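Local atomic coordinates of uncharacterized protein Atu1656 (Agrobacterium tumefaciens, PDB entry 2OJH), a protein that is of unknown function but folds as a six-bladed beta-propeller of the TolB family, a scaffold that often serves in binding other molecules. Residues A[146-150]-A[151-155]; A[165-168]-A[169-172]; A[234-237]-A[238-242]. All coordinates share one frame; numbering follows the deposited sequence.

How the contacts relate
Contacts 1 and 2 belong to one blade of the propeller and touch: 146-155 is the hairpin between its second and third strands, 165-172 its outermost strand and the loop that leads to the next blade. Asp154 joins them, accepting hydrogen bonds from Thr169 and Gly171 and pairing with Arg167. Both are partly buried: Cys146, Asp154, Leu168 and Thr169 are enclosed, while Asp150, Gln151, Arg167 and His170 lie exposed. Contact 3, at 234-242, lies in another blade, its centre about 20 Å from that of contact 1, and is a surface contact. Regular strand pairing dominates contact 1, an oblique arginine-histidine pair contact 2, and a turn with water and acetic acid contact 3.

Contact 1. Residues A[146-150]-A[151-155]; sequences CGIRD and QVFDI
Strands 146-149 and 152-155 run antiparallel, their axes 4.7 Å apart at closest approach, and a type I' turn from Arg149 to Val152 joins them with Asp150 and Gln151 at its corners. Two hydrogen-bonded pairs close the hairpin. Gly147 N gives to Asp154 O at 2.9 Å, and Asp154 N returns an almost straight bond to Gly147 O, 177° at the hydrogen. Next to the turn, Arg149 N reaches Val152 O at 2.9 Å; the return bond from Val152 N arrives well above the carbonyl plane of Arg149.

On the face that carries Cys146, Ile148 and Phe153, the isoleucine and the phenylalanine lie side by side and point the same way. Ile148 CG1 sits over one face of the ring, 4.0 Å from the centroid of Phe153 and displaced toward its rim, a CH-pi contact. The outer methyl continues along the same side, Ile148 CD1 coming to 3.7 Å from Phe153 CE2. With CG1 beside its own backbone N (chi1 -52°), Ile148 sends its other branch toward the turn, where CG2 meets Gln151 CA at 3.7 Å. Cys146 SG approaches the ring more loosely and obliquely.

Arg149, on the face shared with Val152 and Asp154, folds back over its own strand: NH1 binds Ile148 O at 2.9 Å from above the carbonyl plane. The same guanidinium also reaches Pro130 O and Ser131 OG, forms a salt bridge with Glu165, and makes a cation-pi contact with Tyr156, so several partners fix its rotation. Asp154 turns its carboxylate to Thr169, Gly171 and Arg167. This is a beta hairpin with a two-residue type I' loop, linking the second and third strands of a four-stranded beta-propeller blade.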
ATOM      1  N   CYS A 146       9.573  -2.657  -2.015  1.00 38.28           N
ATOM      2  CA  CYS A 146      10.082  -2.760  -3.389  1.00 36.92           C
ATOM      3  C   CYS A 146      11.425  -2.047  -3.323  1.00 37.91           C
ATOM      4  O   CYS A 146      11.512  -0.933  -2.765  1.00 36.73           O
ATOM      5  CB  CYS A 146       9.170  -2.055  -4.387  1.00 37.47           C
ATOM      6  SG  CYS A 146       9.854  -2.066  -6.089  1.00 39.45           S
ATOM      7  N   GLY A 147      12.485  -2.725  -3.777  1.00 37.42           N
ATOM      8  CA  GLY A 147      13.795  -2.118  -3.892  1.00 36.16           C
ATOM      9  C   GLY A 147      14.194  -2.088  -5.343  1.00 38.09           C
ATOM     10  O   GLY A 147      14.069  -3.109  -6.042  1.00 36.82           O
ATOM     11  N   ILE A 148      14.669  -0.936  -5.820  1.00 37.70           N
ATOM     12  CA  ILE A 148      15.186  -0.880  -7.191  1.00 37.86           C
ATOM     13  C   ILE A 148      16.700  -0.835  -7.104  1.00 38.37           C
ATOM     14  O   ILE A 148      17.257  -0.001  -6.369  1.00 38.85           O
ATOM     15  CB  ILE A 148      14.629   0.308  -8.025  1.00 37.18           C
ATOM     16  CG1 ILE A 148      13.106   0.332  -7.971  1.00 36.50           C
ATOM     17  CG2 ILE A 148      15.060   0.204  -9.505  1.00 38.65           C
ATOM     18  CD1 ILE A 148      12.528   1.689  -8.363  1.00 37.80           C
ATOM     19  N   ARG A 149      17.348  -1.780  -7.786  1.00 38.54           N
ATOM     20  CA  ARG A 149      18.803  -1.893  -7.777  1.00 39.11           C
ATOM     21  C   ARG A 149      19.278  -2.003  -9.207  1.00 40.34           C
ATOM     22  O   ARG A 149      19.014  -2.996  -9.884  1.00 39.10           O
ATOM     23  CB  ARG A 149      19.233  -3.116  -6.981  1.00 39.67           C
ATOM     24  CG  ARG A 149      18.555  -3.248  -5.603  1.00 39.55           C
ATOM     25  CD  ARG A 149      19.117  -2.275  -4.560  1.00 39.81           C
ATOM     26  NE  ARG A 149      18.442  -2.470  -3.280  1.00 40.69           N
ATOM     27  CZ  ARG A 149      17.449  -1.702  -2.815  1.00 42.60           C
ATOM     28  NH1 ARG A 149      17.015  -0.659  -3.510  1.00 41.41           N
ATOM     29  NH2 ARG A 149      16.893  -1.965  -1.643  1.00 39.20           N
ATOM     30  N   ASP A 150      19.952  -0.951  -9.673  1.00 41.27           N
ATOM     31  CA  ASP A 150      20.333  -0.828 -11.084  1.00 41.74           C
ATOM     32  C   ASP A 150      19.180  -1.208 -12.011  1.00 40.86           C
ATOM     33  O   ASP A 150      19.369  -2.020 -12.911  1.00 40.30           O
ATOM     34  CB  ASP A 150      21.566  -1.690 -11.373  1.00 42.70           C
ATOM     35  CG  ASP A 150      22.767  -1.283 -10.519  1.00 45.73           C
ATOM     36  OD1 ASP A 150      23.044  -0.066 -10.461  1.00 48.32           O
ATOM     37  OD2 ASP A 150      23.411  -2.167  -9.911  1.00 47.54           O
ATOM     38  N   GLN A 151      17.998  -0.630 -11.764  1.00 40.23           N
ATOM     39  CA  GLN A 151      16.813  -0.821 -12.614  1.00 40.56           C
ATOM     40  C   GLN A 151      16.246  -2.245 -12.579  1.00 39.50           C
ATOM     41  O   GLN A 151      15.512  -2.654 -13.480  1.00 39.75           O
ATOM     42  CB  GLN A 151      17.110  -0.378 -14.059  1.00 40.64           C
ATOM     43  CG  GLN A 151      17.263   1.138 -14.202  1.00 44.07           C
ATOM     44  CD  GLN A 151      16.062   1.873 -13.660  1.00 47.60           C
ATOM     45  OE1 GLN A 151      14.926   1.629 -14.088  1.00 52.19           O
ATOM     46  NE2 GLN A 151      16.290   2.754 -12.686  1.00 50.17           N
ATOM     47  N   VAL A 152      16.602  -2.994 -11.539  1.00 37.60           N
ATOM     48  CA  VAL A 152      15.984  -4.282 -11.247  1.00 37.44           C
ATOM     49  C   VAL A 152      15.046  -4.046 -10.043  1.00 36.90           C
ATOM     50  O   VAL A 152      15.493  -3.605  -8.971  1.00 38.43           O
ATOM     51  CB  VAL A 152      17.032  -5.370 -10.898  1.00 36.52           C
ATOM     52  CG1 VAL A 152      16.365  -6.709 -10.655  1.00 36.67           C
ATOM     53  CG2 VAL A 152      18.112  -5.466 -11.995  1.00 36.99           C
ATOM     54  N   PHE A 153      13.760  -4.333 -10.244  1.00 36.81           N
ATOM     55  CA  PHE A 153      12.697  -4.059  -9.291  1.00 37.27           C
ATOM     56  C   PHE A 153      12.400  -5.359  -8.545  1.00 37.09           C
ATOM     57  O   PHE A 153      11.838  -6.288  -9.133  1.00 35.60           O
ATOM     58  CB  PHE A 153      11.404  -3.645 -10.021  1.00 37.96           C
ATOM     59  CG  PHE A 153      11.475  -2.316 -10.722  1.00 38.68           C
ATOM     60  CD1 PHE A 153      12.328  -2.122 -11.811  1.00 37.94           C
ATOM     61  CD2 PHE A 153      10.639  -1.281 -10.338  1.00 41.41           C
ATOM     62  CE1 PHE A 153      12.367  -0.899 -12.481  1.00 41.73           C
ATOM     63  CE2 PHE A 153      10.651  -0.054 -11.027  1.00 40.08           C
ATOM     64  CZ  PHE A 153      11.530   0.148 -12.068  1.00 39.45           C
ATOM     65  N   ASP A 154      12.775  -5.440  -7.267  1.00 35.79           N
ATOM     66  CA  ASP A 154      12.537  -6.678  -6.530  1.00 36.04           C
ATOM     67  C   ASP A 154      11.832  -6.498  -5.211  1.00 36.72           C
ATOM     68  O   ASP A 154      11.811  -5.383  -4.630  1.00 36.53           O
ATOM     69  CB  ASP A 154      13.853  -7.426  -6.256  1.00 37.20           C
ATOM     70  CG  ASP A 154      14.341  -8.208  -7.458  1.00 36.84           C
ATOM     71  OD1 ASP A 154      13.534  -8.937  -8.101  1.00 38.43           O
ATOM     72  OD2 ASP A 154      15.544  -8.077  -7.756  1.00 36.57           O
ATOM     73  N   ILE A 155      11.316  -7.624  -4.714  1.00 36.34           N
ATOM     74  CA  ILE A 155      10.707  -7.682  -3.398  1.00 36.33           C
ATOM     75  C   ILE A 155      11.789  -8.010  -2.403  1.00 36.66           C
ATOM     76  O   ILE A 155      12.571  -8.955  -2.605  1.00 36.89           O
ATOM     77  CB  ILE A 155       9.597  -8.773  -3.360  1.00 36.05           C
ATOM     78  CG1 ILE A 155       8.591  -8.573  -4.533  1.00 36.61           C
ATOM     79  CG2 ILE A 155       8.914  -8.828  -1.975  1.00 36.09           C
ATOM     80  CD1 ILE A 155       7.935  -7.170  -4.621  1.00 37.37           C
TER

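Contact 2. Residues A[165-168]-A[169-172]; sequences ETRL and THGE
Arg167 and His170 meet where the outermost strand of a beta-propeller blade gives way to the loop leading into the next blade. The arginine runs out extended, CG anti to the backbone N (chi1 -169°), and His170 swings back over it. Imidazole and guanidinium are turned 40° against each other, too oblique for a parallel stack. It is the CD2 corner of the ring that does the touching: it lies over one guanidinium face, toward the rim, with His170 CD2 3.6 Å from Arg167 NE. At its other end the imidazole approaches the strand backbone, CE1 of His170 coming to 3.5 Å from Arg167 O.

Arg167 NE also gives a weak, bent bond to Thr169 O (3.1 Å, 132° at the hydrogen). The firmer partner of the guanidinium is Asp154 on the adjoining strand 152-159, its salt-bridge partner. Within the loop, His170 N binds Glu172 OE1 at 2.9 Å, on the syn side but tilted out of the carboxylate plane. A water links the two residues that open the contact, accepting from Arg167 NH2 at 3.3 Å and donating to His170 O at 3.2 Å.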
ATOM      1  N   GLU A 165      18.874  -7.058   5.167  1.00 42.19           N
ATOM      2  CA  GLU A 165      18.029  -7.032   3.985  1.00 42.38           C
ATOM      3  C   GLU A 165      18.035  -8.400   3.286  1.00 42.07           C
ATOM      4  O   GLU A 165      19.105  -9.005   3.094  1.00 41.58           O
ATOM      5  CB  GLU A 165      18.532  -5.917   3.057  1.00 42.93           C
ATOM      6  CG  GLU A 165      17.956  -5.865   1.661  1.00 43.18           C
ATOM      7  CD  GLU A 165      18.438  -4.635   0.897  1.00 43.91           C
ATOM      8  OE1 GLU A 165      19.548  -4.686   0.309  1.00 44.10           O
ATOM      9  OE2 GLU A 165      17.712  -3.604   0.881  1.00 44.22           O
ATOM     10  N   THR A 166      16.850  -8.886   2.933  1.00 40.91           N
ATOM     11  CA  THR A 166      16.685 -10.184   2.288  1.00 40.61           C
ATOM     12  C   THR A 166      15.970  -9.985   0.964  1.00 40.03           C
ATOM     13  O   THR A 166      14.891  -9.392   0.922  1.00 38.68           O
ATOM     14  CB  THR A 166      15.857 -11.149   3.152  1.00 41.22           C
ATOM     15  OG1 THR A 166      16.616 -11.510   4.307  1.00 42.12           O
ATOM     16  CG2 THR A 166      15.502 -12.431   2.388  1.00 41.38           C
ATOM     17  N   ARG A 167      16.575 -10.498  -0.103  1.00 38.68           N
ATOM     18  CA  ARG A 167      16.020 -10.369  -1.441  1.00 38.60           C
ATOM     19  C   ARG A 167      15.104 -11.579  -1.733  1.00 38.41           C
ATOM     20  O   ARG A 167      15.553 -12.734  -1.658  1.00 38.39           O
ATOM     21  CB  ARG A 167      17.182 -10.309  -2.427  1.00 38.67           C
ATOM     22  CG  ARG A 167      16.781  -9.925  -3.817  1.00 39.04           C
ATOM     23  CD  ARG A 167      17.968  -9.787  -4.713  1.00 38.72           C
ATOM     24  NE  ARG A 167      17.553  -9.680  -6.106  1.00 37.64           N
ATOM     25  CZ  ARG A 167      18.369  -9.764  -7.143  1.00 39.10           C
ATOM     26  NH1 ARG A 167      19.663  -9.994  -6.948  1.00 39.50           N
ATOM     27  NH2 ARG A 167      17.891  -9.644  -8.381  1.00 38.16           N
ATOM     28  N   LEU A 168      13.831 -11.325  -2.044  1.00 37.87           N
ATOM     29  CA  LEU A 168      12.849 -12.409  -2.209  1.00 38.12           C
ATOM     30  C   LEU A 168      12.512 -12.743  -3.642  1.00 37.95           C
ATOM     31  O   LEU A 168      12.046 -13.847  -3.924  1.00 38.69           O
ATOM     32  CB  LEU A 168      11.559 -12.109  -1.437  1.00 38.38           C
ATOM     33  CG  LEU A 168      11.796 -11.990   0.075  1.00 39.21           C
ATOM     34  CD1 LEU A 168      10.590 -11.391   0.723  1.00 42.19           C
ATOM     35  CD2 LEU A 168      12.128 -13.338   0.733  1.00 40.93           C
ATOM     36  N   THR A 169      12.704 -11.784  -4.536  1.00 37.55           N
ATOM     37  CA  THR A 169      12.613 -12.055  -5.964  1.00 38.14           C
ATOM     38  C   THR A 169      13.942 -11.658  -6.578  1.00 38.32           C
ATOM     39  O   THR A 169      14.689 -10.882  -5.987  1.00 38.69           O
ATOM     40  CB  THR A 169      11.416 -11.348  -6.658  1.00 37.84           C
ATOM     41  OG1 THR A 169      11.547  -9.922  -6.560  1.00 37.75           O
ATOM     42  CG2 THR A 169      10.097 -11.774  -6.040  1.00 36.74           C
ATOM     43  N   HIS A 170      14.224 -12.196  -7.756  1.00 38.65           N
ATOM     44  CA  HIS A 170      15.530 -12.068  -8.350  1.00 38.82           C
ATOM     45  C   HIS A 170      15.435 -11.653  -9.819  1.00 38.32           C
ATOM     46  O   HIS A 170      16.006 -12.288 -10.688  1.00 38.20           O
ATOM     47  CB  HIS A 170      16.338 -13.368  -8.130  1.00 39.34           C
ATOM     48  CG  HIS A 170      16.596 -13.661  -6.681  1.00 40.05           C
ATOM     49  ND1 HIS A 170      15.704 -14.359  -5.895  1.00 41.71           N
ATOM     50  CD2 HIS A 170      17.608 -13.287  -5.862  1.00 41.34           C
ATOM     51  CE1 HIS A 170      16.167 -14.419  -4.656  1.00 41.55           C
ATOM     52  NE2 HIS A 170      17.323 -13.781  -4.612  1.00 40.27           N
ATOM     53  N   GLY A 171      14.710 -10.564 -10.071  1.00 37.81           N
ATOM     54  CA  GLY A 171      14.691  -9.919 -11.386  1.00 37.08           C
ATOM     55  C   GLY A 171      13.867 -10.616 -12.438  1.00 36.97           C
ATOM     56  O   GLY A 171      14.044 -10.356 -13.629  1.00 36.79           O
ATOM     57  N   GLU A 172      12.980 -11.512 -12.007  1.00 37.07           N
ATOM     58  CA  GLU A 172      11.994 -12.117 -12.893  1.00 37.90           C
ATOM     59  C   GLU A 172      10.926 -11.051 -13.133  1.00 37.58           C
ATOM     60  O   GLU A 172      10.036 -10.881 -12.318  1.00 38.43           O
ATOM     61  CB  GLU A 172      11.350 -13.359 -12.252  1.00 38.36           C
ATOM     62  CG  GLU A 172      12.334 -14.469 -11.841  1.00 38.89           C
ATOM     63  CD  GLU A 172      12.786 -14.317 -10.382  1.00 39.95           C
ATOM     64  OE1 GLU A 172      12.411 -13.330  -9.736  1.00 37.90           O
ATOM     65  OE2 GLU A 172      13.520 -15.189  -9.878  1.00 41.98           O
TER
HETATM   66  O   HOH W   1      18.838 -10.847 -11.284  1.00 56.70           O

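Contact 3. Residues A[234-237]-A[238-242]; sequences VSYD and ADVFD. With ACY (acetic acid), chain B.
The chain of 234-237 is extended, and a type I turn spans Asp237 to Val240, with Ala238 and Asp239 at its corners, after which the chain continues through Phe241 and Asp242. The turn is closed by Val240 N giving to Asp237 O at 3.2 Å; the donor stands above the carbonyl plane of Asp237, 55° out of it. A water lies close to Asp237 O, at 3.0 Å, and to Val240 O, at 2.8 Å, and so lies against the backbone on both sides of the turn.

Tyr236 and Val240 make the apolar part, crossing at about a right angle. Val240 CG1, anti to the backbone N (chi1 171°), points back to the tyrosine and meets CD1 of Tyr236 at 3.8 Å in an oblique approach. Its other branch, CG2, leans over the turn, 3.4 Å from Asp237 O. Farther along, the carbonyl oxygen of Asp242 lies over one face of the Tyr236 ring. The hydroxyl bonds to Pro244 O farther along the loop while Trp220 of strand 217-224 packs edge-to-face, so the buried Tyr236 lies between loop and blade.

Asp239 lays its carboxylate beside Asp237, OD1 coming to 3.5 Å from Asp237 CB. Beyond the turn, Asp242 N gives a fairly straight bond, 2.7 Å long, to OXT of an acetic acid molecule probably taken from the crystallisation liquor, whose carbon C packs over a face of the Phe241 ring.

With Asp237 OD2 and Asp239 OD1 only 4.6 Å apart, the two carboxylates would be expected to repel, a cost probably eased by solvent and perhaps by a long, weak ion pair of Asp237 with Arg250, whereas the polar grip on the acetic acid comes from the Asp242 N-H.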
ATOM      1  N   VAL A 234      -6.268  -3.203  -7.564  1.00 34.14           N
ATOM      2  CA  VAL A 234      -6.774  -2.375  -8.663  1.00 34.50           C
ATOM      3  C   VAL A 234      -6.381  -3.004 -10.001  1.00 35.00           C
ATOM      4  O   VAL A 234      -5.251  -3.449 -10.145  1.00 35.38           O
ATOM      5  CB  VAL A 234      -6.165  -0.985  -8.610  1.00 35.58           C
ATOM      6  CG1 VAL A 234      -6.521  -0.162  -9.853  1.00 31.64           C
ATOM      7  CG2 VAL A 234      -6.609  -0.238  -7.335  1.00 34.28           C
ATOM      8  N   SER A 235      -7.284  -2.988 -10.980  1.00 35.11           N
ATOM      9  CA  SER A 235      -7.002  -3.431 -12.361  1.00 36.02           C
ATOM     10  C   SER A 235      -7.059  -2.245 -13.325  1.00 35.44           C
ATOM     11  O   SER A 235      -8.102  -1.596 -13.450  1.00 35.05           O
ATOM     12  CB  SER A 235      -8.024  -4.475 -12.831  1.00 36.77           C
ATOM     13  OG  SER A 235      -7.727  -5.757 -12.285  1.00 39.81           O
ATOM     14  N   TYR A 236      -5.938  -1.947 -13.987  1.00 35.11           N
ATOM     15  CA  TYR A 236      -5.910  -0.936 -15.036  1.00 35.78           C
ATOM     16  C   TYR A 236      -6.221  -1.626 -16.350  1.00 36.78           C
ATOM     17  O   TYR A 236      -6.066  -2.837 -16.435  1.00 36.89           O
ATOM     18  CB  TYR A 236      -4.515  -0.403 -15.185  1.00 35.64           C
ATOM     19  CG  TYR A 236      -4.027   0.557 -14.127  1.00 33.93           C
ATOM     20  CD1 TYR A 236      -4.175   1.941 -14.286  1.00 34.22           C
ATOM     21  CD2 TYR A 236      -3.383   0.092 -13.014  1.00 35.20           C
ATOM     22  CE1 TYR A 236      -3.669   2.840 -13.321  1.00 31.86           C
ATOM     23  CE2 TYR A 236      -2.888   0.981 -12.045  1.00 34.09           C
ATOM     24  CZ  TYR A 236      -3.037   2.360 -12.226  1.00 35.69           C
ATOM     25  OH  TYR A 236      -2.520   3.267 -11.274  1.00 36.02           O
ATOM     26  N   ASP A 237      -6.614  -0.882 -17.383  1.00 38.76           N
ATOM     27  CA  ASP A 237      -6.644  -1.466 -18.723  1.00 40.53           C
ATOM     28  C   ASP A 237      -5.252  -2.003 -19.101  1.00 41.24           C
ATOM     29  O   ASP A 237      -4.220  -1.528 -18.604  1.00 42.12           O
ATOM     30  CB  ASP A 237      -7.163  -0.472 -19.776  1.00 40.90           C
ATOM     31  CG  ASP A 237      -8.608  -0.018 -19.515  1.00 42.47           C
ATOM     32  OD1 ASP A 237      -9.338  -0.635 -18.688  1.00 42.84           O
ATOM     33  OD2 ASP A 237      -9.012   0.988 -20.142  1.00 44.65           O
ATOM     34  N   ALA A 238      -5.257  -3.036 -19.925  1.00 42.64           N
ATOM     35  CA  ALA A 238      -4.058  -3.755 -20.370  1.00 43.90           C
ATOM     36  C   ALA A 238      -3.073  -2.864 -21.115  1.00 44.62           C
ATOM     37  O   ALA A 238      -1.859  -3.002 -20.940  1.00 44.99           O
ATOM     38  CB  ALA A 238      -4.473  -4.919 -21.275  1.00 44.16           C
ATOM     39  N   ASP A 239      -3.593  -1.963 -21.951  1.00 45.34           N
ATOM     40  CA  ASP A 239      -2.741  -1.014 -22.690  1.00 46.04           C
ATOM     41  C   ASP A 239      -2.117   0.117 -21.860  1.00 45.37           C
ATOM     42  O   ASP A 239      -1.520   1.033 -22.416  1.00 46.12           O
ATOM     43  CB  ASP A 239      -3.496  -0.436 -23.899  1.00 46.68           C
ATOM     44  CG  ASP A 239      -4.722   0.405 -23.505  1.00 49.55           C
ATOM     45  OD1 ASP A 239      -4.973   0.647 -22.299  1.00 52.13           O
ATOM     46  OD2 ASP A 239      -5.454   0.824 -24.427  1.00 53.58           O
ATOM     47  N   VAL A 240      -2.273   0.068 -20.540  1.00 44.29           N
ATOM     48  CA  VAL A 240      -1.701   1.071 -19.660  1.00 42.73           C
ATOM     49  C   VAL A 240      -0.296   0.621 -19.268  1.00 43.54           C
ATOM     50  O   VAL A 240      -0.065  -0.576 -19.066  1.00 43.63           O
ATOM     51  CB  VAL A 240      -2.580   1.255 -18.362  1.00 42.80           C
ATOM     52  CG1 VAL A 240      -1.892   2.110 -17.353  1.00 40.29           C
ATOM     53  CG2 VAL A 240      -3.940   1.849 -18.699  1.00 41.59           C
ATOM     54  N   PHE A 241       0.632   1.573 -19.135  1.00 43.40           N
ATOM     55  CA  PHE A 241       2.000   1.271 -18.742  1.00 43.29           C
ATOM     56  C   PHE A 241       2.240   1.790 -17.350  1.00 43.38           C
ATOM     57  O   PHE A 241       1.911   2.929 -17.040  1.00 43.75           O
ATOM     58  CB  PHE A 241       3.052   1.859 -19.723  1.00 43.76           C
ATOM     59  CG  PHE A 241       4.472   1.486 -19.374  1.00 44.43           C
ATOM     60  CD1 PHE A 241       4.999   0.258 -19.764  1.00 45.01           C
ATOM     61  CD2 PHE A 241       5.266   2.334 -18.588  1.00 46.04           C
ATOM     62  CE1 PHE A 241       6.302  -0.114 -19.399  1.00 46.09           C
ATOM     63  CE2 PHE A 241       6.568   1.976 -18.227  1.00 46.88           C
ATOM     64  CZ  PHE A 241       7.082   0.740 -18.636  1.00 47.11           C
ATOM     65  N   ASP A 242       2.818   0.950 -16.512  1.00 42.74           N
ATOM     66  CA  ASP A 242       3.108   1.322 -15.137  1.00 43.22           C
ATOM     67  C   ASP A 242       1.789   1.601 -14.363  1.00 42.13           C
ATOM     68  O   ASP A 242       0.768   0.973 -14.642  1.00 41.90           O
ATOM     69  CB  ASP A 242       4.019   2.533 -15.138  1.00 43.69           C
ATOM     70  CG  ASP A 242       5.127   2.416 -14.153  1.00 48.76           C
ATOM     71  OD1 ASP A 242       5.091   1.515 -13.292  1.00 55.35           O
ATOM     72  OD2 ASP A 242       6.076   3.213 -14.249  1.00 55.82           O
TER
HETATM   73  C   ACY B 401       4.171  -2.360 -16.472  1.00 74.07           C
HETATM   74  O   ACY B 401       4.951  -1.898 -15.600  1.00 74.01           O
HETATM   75  OXT ACY B 401       3.240  -1.714 -16.999  1.00 73.73           O
HETATM   76  CH3 ACY B 401       4.351  -3.780 -16.922  1.00 73.93           C
HETATM   77  O   HOH W   2      -1.615  -2.196 -17.342  1.00 42.36           O